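Local coordinates for Protease/Reverse transcriptase/ribonuclease H (Eastern chimpanzee simian foamy virus, PDB 7KSF), which copies viral RNA into DNA and degrades the RNA of RNA/DNA hybrids, and probably also cleaves viral polyproteins as an aspartic protease, at residues P462-V467 against Y480-F485. The protein carries 1 engineered substitution. Numbering follows the deposited sequence.
Sequences PSAGYV and YLNYVF
Val467 and Leu481 pair in the beta hairpin formed by strands 464-471 and 477-484, the outer two strands on one side of the five-stranded mixed sheet in the RNase H-like connection domain of the reverse transcriptase. The sheet has the 3-2-1-4-5 order of the RNase H fold, which recurs in the C-terminal RNase H domain. Strands 464-467 and 480-484 run antiparallel, their directions 164° apart, and Val467 with Leu481 forms an antiparallel hydrogen-bonded pair. Val467 N donates to Leu481 O at 2.7 Å, and Leu481 N returns a bond of 2.7 Å to Val467 O. Their side chains lie side by side, with CB of Val467 4.0 Å from CB of Leu481, and Val467 also packs on Thr501 and Ala505 of helix 494-513. On the other face of the sheet, Tyr466 and Asn482 point the same way. The amide of Asn482 sits at the CD1-CE1 edge of the tyrosine ring, the two planes 73° apart. Phe485 is directed toward 462-467, and one face of its ring lies against Ala464. CA of Ala464 stands over the centre of the ring, 3.7 Å from the centroid, in a CH-pi contact. Pro462 O, which accepts a hydrogen bond from Lys497, lies at the ring edge. Paired backbone bonds thus fix the register at Val467 and Leu481, whereas at the other end of the contact an aromatic face against the backbone takes over, a CH-pi contact consistent with weak, less directional packing.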
loop_
_atom_site.group_PDB
_atom_site.type_symbol
_atom_site.label_atom_id
_atom_site.label_comp_id
_atom_site.label_asym_id
_atom_site.label_seq_id
_atom_site.Cartn_x
_atom_site.Cartn_y
_atom_site.Cartn_z
ATOM N N PRO A 462 -10.030 -3.460 16.314
ATOM C CA PRO A 462 -9.843 -2.235 15.511
ATOM C C PRO A 462 -8.389 -1.912 15.221
ATOM O O PRO A 462 -8.112 -1.213 14.236
ATOM C CB PRO A 462 -10.491 -1.147 16.380
ATOM C CG PRO A 462 -11.486 -1.868 17.195
ATOM C CD PRO A 462 -10.888 -3.214 17.484
ATOM N N SER A 463 -7.447 -2.402 16.028
ATOM C CA SER A 463 -6.036 -2.084 15.853
ATOM C C SER A 463 -5.242 -3.186 15.165
ATOM O O SER A 463 -4.265 -2.881 14.471
ATOM C CB SER A 463 -5.395 -1.781 17.214
ATOM O OG SER A 463 -5.613 -2.844 18.126
ATOM N N ALA A 464 -5.632 -4.448 15.331
ATOM C CA ALA A 464 -4.879 -5.556 14.760
ATOM C C ALA A 464 -5.765 -6.793 14.741
ATOM O O ALA A 464 -6.871 -6.803 15.289
ATOM C CB ALA A 464 -3.591 -5.821 15.545
ATOM N N GLY A 465 -5.259 -7.843 14.099
ATOM C CA GLY A 465 -5.950 -9.109 14.026
ATOM C C GLY A 465 -5.324 -10.152 14.933
ATOM O O GLY A 465 -4.177 -10.030 15.353
ATOM N N TYR A 466 -6.101 -11.191 15.235
ATOM C CA TYR A 466 -5.655 -12.297 16.074
ATOM C C TYR A 466 -5.929 -13.604 15.344
ATOM O O TYR A 466 -7.079 -13.901 15.004
ATOM C CB TYR A 466 -6.357 -12.280 17.434
ATOM C CG TYR A 466 -6.269 -10.949 18.154
ATOM C CD1 TYR A 466 -5.075 -10.523 18.725
ATOM C CD2 TYR A 466 -7.378 -10.123 18.265
ATOM C CE1 TYR A 466 -4.988 -9.311 19.382
ATOM C CE2 TYR A 466 -7.301 -8.906 18.920
ATOM C CZ TYR A 466 -6.102 -8.506 19.476
ATOM O OH TYR A 466 -6.022 -7.296 20.131
ATOM N N VAL A 467 -4.873 -14.380 15.111
ATOM C CA VAL A 467 -4.954 -15.616 14.343
ATOM C C VAL A 467 -4.409 -16.752 15.196
ATOM O O VAL A 467 -3.328 -16.630 15.780
ATOM C CB VAL A 467 -4.185 -15.514 13.014
ATOM C CG1 VAL A 467 -3.990 -16.888 12.396
ATOM C CG2 VAL A 467 -4.918 -14.589 12.058
ATOM N N TYR A 480 0.233 -19.092 17.888
ATOM C CA TYR A 480 -0.608 -17.932 17.650
ATOM C C TYR A 480 0.074 -16.996 16.657
ATOM O O TYR A 480 1.290 -17.046 16.456
ATOM C CB TYR A 480 -0.897 -17.199 18.960
ATOM C CG TYR A 480 -1.416 -18.092 20.064
ATOM C CD1 TYR A 480 -0.548 -18.666 20.987
ATOM C CD2 TYR A 480 -2.771 -18.361 20.185
ATOM C CE1 TYR A 480 -1.020 -19.484 21.999
ATOM C CE2 TYR A 480 -3.251 -19.173 21.192
ATOM C CZ TYR A 480 -2.372 -19.731 22.097
ATOM O OH TYR A 480 -2.847 -20.545 23.103
ATOM N N LEU A 481 -0.726 -16.141 16.027
ATOM C CA LEU A 481 -0.191 -15.162 15.092
ATOM C C LEU A 481 -0.989 -13.875 15.199
ATOM O O LEU A 481 -2.216 -13.889 15.087
ATOM C CB LEU A 481 -0.216 -15.693 13.654
ATOM C CG LEU A 481 0.624 -14.886 12.664
ATOM C CD1 LEU A 481 2.071 -14.807 13.129
ATOM C CD2 LEU A 481 0.537 -15.493 11.276
ATOM N N ASN A 482 -0.282 -12.766 15.409
ATOM C CA ASN A 482 -0.882 -11.449 15.578
ATOM C C ASN A 482 -0.289 -10.516 14.533
ATOM O O ASN A 482 0.918 -10.246 14.557
ATOM C CB ASN A 482 -0.630 -10.921 16.993
ATOM C CG ASN A 482 -1.514 -9.745 17.345
ATOM O OD1 ASN A 482 -1.875 -8.942 16.486
ATOM N ND2 ASN A 482 -1.869 -9.634 18.620
ATOM N N TYR A 483 -1.126 -10.020 13.625
ATOM C CA TYR A 483 -0.678 -9.229 12.487
ATOM C C TYR A 483 -0.815 -7.736 12.769
ATOM O O TYR A 483 -1.808 -7.294 13.357
ATOM C CB TYR A 483 -1.464 -9.592 11.225
ATOM C CG TYR A 483 -1.164 -8.696 10.042
ATOM C CD1 TYR A 483 0.120 -8.608 9.523
ATOM C CD2 TYR A 483 -2.169 -7.944 9.443
ATOM C CE1 TYR A 483 0.400 -7.790 8.449
ATOM C CE2 TYR A 483 -1.896 -7.126 8.363
ATOM C CZ TYR A 483 -0.612 -7.052 7.870
ATOM O OH TYR A 483 -0.334 -6.241 6.795
ATOM N N VAL A 484 0.178 -6.967 12.326
ATOM C CA VAL A 484 0.218 -5.522 12.539
ATOM C C VAL A 484 -0.528 -4.831 11.405
ATOM O O VAL A 484 -0.211 -5.033 10.228
ATOM C CB VAL A 484 1.668 -5.020 12.621
ATOM C CG1 VAL A 484 1.689 -3.502 12.756
ATOM C CG2 VAL A 484 2.401 -5.682 13.778
ATOM N N PHE A 485 -1.507 -4.004 11.758
ATOM C CA PHE A 485 -2.278 -3.263 10.769
ATOM C C PHE A 485 -1.492 -2.061 10.269
ATOM O O PHE A 485 -0.939 -1.294 11.066
ATOM C CB PHE A 485 -3.606 -2.793 11.361
ATOM C CG PHE A 485 -4.693 -3.821 11.306
ATOM C CD1 PHE A 485 -4.483 -5.045 10.698
ATOM C CD2 PHE A 485 -5.937 -3.553 11.851
ATOM C CE1 PHE A 485 -5.487 -5.988 10.646
ATOM C CE2 PHE A 485 -6.946 -4.491 11.802
ATOM C CZ PHE A 485 -6.723 -5.710 11.197
#